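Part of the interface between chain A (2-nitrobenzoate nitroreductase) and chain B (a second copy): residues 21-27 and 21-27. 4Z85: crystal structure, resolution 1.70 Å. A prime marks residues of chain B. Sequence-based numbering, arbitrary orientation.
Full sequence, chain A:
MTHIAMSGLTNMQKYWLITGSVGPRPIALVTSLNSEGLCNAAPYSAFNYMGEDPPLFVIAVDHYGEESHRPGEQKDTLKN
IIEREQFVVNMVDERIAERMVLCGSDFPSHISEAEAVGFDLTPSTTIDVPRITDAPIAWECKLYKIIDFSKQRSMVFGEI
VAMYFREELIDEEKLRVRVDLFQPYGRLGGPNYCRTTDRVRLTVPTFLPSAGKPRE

Chain A 21-27: SVGPRPI
Chain B, residues 21-27: SVGPRPI

The two copies of residues 21-27 meet across an exact two-fold axis and run antiparallel, their end-to-end directions 172° apart. Neither forms a regular helix or strand. From Val22 to Ile27 the backbone is extended: phi/psi is -115/117 at Val22, -176/174 at Gly23, -71/151 at Pro24, -105/141 at Arg25, -73/154 at Pro26 and -115/121 at Ile27, while Ser21 lies at -108/-10. The peptide bond between Gly23 and Pro24 is cis. Arg25 pairs with its own mate, CA to CA 5.5 Å, and Gly23 CA lies 4.9 Å from Pro26′ CA.

No direct hydrogen bond joins the stretches. Pro24 O comes within 3.2 Å of Pro26′ N, but a proline nitrogen has no hydrogen to share, and the two carbonyl oxygens, Pro24 O and Pro24′ O, approach to 3.5 Å. Water supplies the polar link: one molecule donates to Gly23 O at 2.7 Å and accepts from Ile27′ N at 3.0 Å, and a second makes the symmetric bridge.

The direct side-chain packing is apolar. Pro26, with the largest covered area, brings CD to 3.8 Å from Pro26′ CD, while its CB rests 3.6 Å from Val22′ CG2. The Pro24 rings also meet, CG to Pro24′ CG at 3.6 Å; both prolines are C-gamma endo. Val22 takes the p rotamer (chi1 51°) and directs CA-to-CB sideways, as do both prolines.

Arg25 points its CA-to-CB bond away from the partner. Its chi angles of -57°, -172°, -65° and -81° fold the guanidinium back, so that NH1 donates to Val22 O of the same chain at 2.9 Å (151°); NE and NH2 are satisfied elsewhere in the structure. Ile27 (m, t) and Ser21 (p) make no direct side-chain contact across the axis.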

# COMPACT_ATOMS: atom_id res chain seq x y z
N SER A 21 -1.51 5.71 10.84
CA SER A 21 -0.92 6.83 10.10
C SER A 21 -0.58 6.56 8.62
O SER A 21 -0.25 7.50 7.89
CB SER A 21 0.34 7.33 10.82
OG SER A 21 1.27 6.28 10.96
N VAL A 22 -0.64 5.30 8.17
CA VAL A 22 -0.44 5.06 6.74
C VAL A 22 -1.73 4.53 6.13
O VAL A 22 -2.23 3.47 6.50
CB VAL A 22 0.75 4.09 6.43
CG1 VAL A 22 0.66 2.79 7.23
CG2 VAL A 22 0.81 3.78 4.93
N GLY A 23 -2.31 5.29 5.21
CA GLY A 23 -3.58 4.87 4.64
C GLY A 23 -4.00 5.83 3.55
O GLY A 23 -3.32 6.84 3.32
N PRO A 24 -5.08 5.52 2.85
CA PRO A 24 -5.77 4.23 2.95
C PRO A 24 -4.90 3.15 2.30
O PRO A 24 -4.10 3.47 1.40
CB PRO A 24 -7.06 4.47 2.17
CG PRO A 24 -6.61 5.43 1.07
CD PRO A 24 -5.56 6.31 1.69
N ARG A 25 -5.00 1.91 2.77
CA ARG A 25 -4.20 0.79 2.27
C ARG A 25 -5.03 -0.13 1.38
O ARG A 25 -6.20 -0.40 1.66
CB ARG A 25 -3.61 -0.01 3.44
CG ARG A 25 -2.77 0.84 4.38
CD ARG A 25 -2.05 -0.00 5.42
NE ARG A 25 -2.92 -0.70 6.36
CZ ARG A 25 -3.48 -0.16 7.44
NH1 ARG A 25 -3.36 1.13 7.69
NH2 ARG A 25 -4.19 -0.93 8.27
N PRO A 26 -4.42 -0.63 0.30
CA PRO A 26 -5.12 -1.61 -0.53
C PRO A 26 -5.20 -2.95 0.17
O PRO A 26 -4.33 -3.26 1.00
CB PRO A 26 -4.24 -1.71 -1.78
CG PRO A 26 -2.84 -1.46 -1.22
CD PRO A 26 -3.02 -0.43 -0.13
N ILE A 27 -6.21 -3.74 -0.16
CA ILE A 27 -6.46 -5.01 0.53
C ILE A 27 -6.29 -6.18 -0.43
O ILE A 27 -6.96 -6.26 -1.46
CB ILE A 27 -7.87 -5.05 1.13
CG1 ILE A 27 -8.07 -3.85 2.07
CG2 ILE A 27 -8.08 -6.35 1.92
CD1 ILE A 27 -9.53 -3.68 2.52
N SER B 21 -5.39 -1.67 -10.98
CA SER B 21 -6.11 -2.71 -10.24
C SER B 21 -5.74 -2.86 -8.75
O SER B 21 -6.43 -3.59 -8.02
CB SER B 21 -5.91 -4.07 -10.93
OG SER B 21 -4.53 -4.37 -11.03
N VAL B 22 -4.69 -2.18 -8.28
CA VAL B 22 -4.43 -2.21 -6.84
C VAL B 22 -4.62 -0.81 -6.26
O VAL B 22 -3.93 0.13 -6.63
CB VAL B 22 -3.01 -2.77 -6.48
CG1 VAL B 22 -1.89 -2.07 -7.25
CG2 VAL B 22 -2.76 -2.64 -4.97
N GLY B 23 -5.58 -0.67 -5.36
CA GLY B 23 -5.86 0.65 -4.82
C GLY B 23 -6.94 0.57 -3.77
O GLY B 23 -7.49 -0.51 -3.54
N PRO B 24 -7.21 1.68 -3.09
CA PRO B 24 -6.42 2.90 -3.20
C PRO B 24 -5.07 2.69 -2.50
O PRO B 24 -4.99 1.85 -1.58
CB PRO B 24 -7.29 3.93 -2.45
CG PRO B 24 -7.93 3.09 -1.35
CD PRO B 24 -8.17 1.73 -1.96
N ARG B 25 -4.03 3.38 -2.95
CA ARG B 25 -2.68 3.24 -2.41
C ARG B 25 -2.30 4.42 -1.53
O ARG B 25 -2.64 5.57 -1.83
CB ARG B 25 -1.65 3.10 -3.55
CG ARG B 25 -1.96 1.93 -4.48
CD ARG B 25 -0.84 1.70 -5.47
NE ARG B 25 -0.63 2.78 -6.43
CZ ARG B 25 -1.34 2.98 -7.54
NH1 ARG B 25 -2.40 2.25 -7.81
NH2 ARG B 25 -0.99 3.97 -8.37
N PRO B 26 -1.60 4.15 -0.42
CA PRO B 26 -1.12 5.26 0.41
C PRO B 26 0.04 5.97 -0.28
O PRO B 26 0.75 5.35 -1.07
CB PRO B 26 -0.63 4.56 1.68
CG PRO B 26 -0.15 3.21 1.16
CD PRO B 26 -1.11 2.84 0.05
N ILE B 27 0.22 7.25 0.04
CA ILE B 27 1.22 8.08 -0.63
C ILE B 27 2.30 8.52 0.35
O ILE B 27 2.01 9.16 1.36
CB ILE B 27 0.59 9.31 -1.27
CG1 ILE B 27 -0.52 8.88 -2.24
CG2 ILE B 27 1.64 10.12 -2.05
CD1 ILE B 27 -1.38 10.06 -2.74
O HOH W 1 -2.08 8.38 1.53
O HOH W 2 -8.28 -2.32 -1.74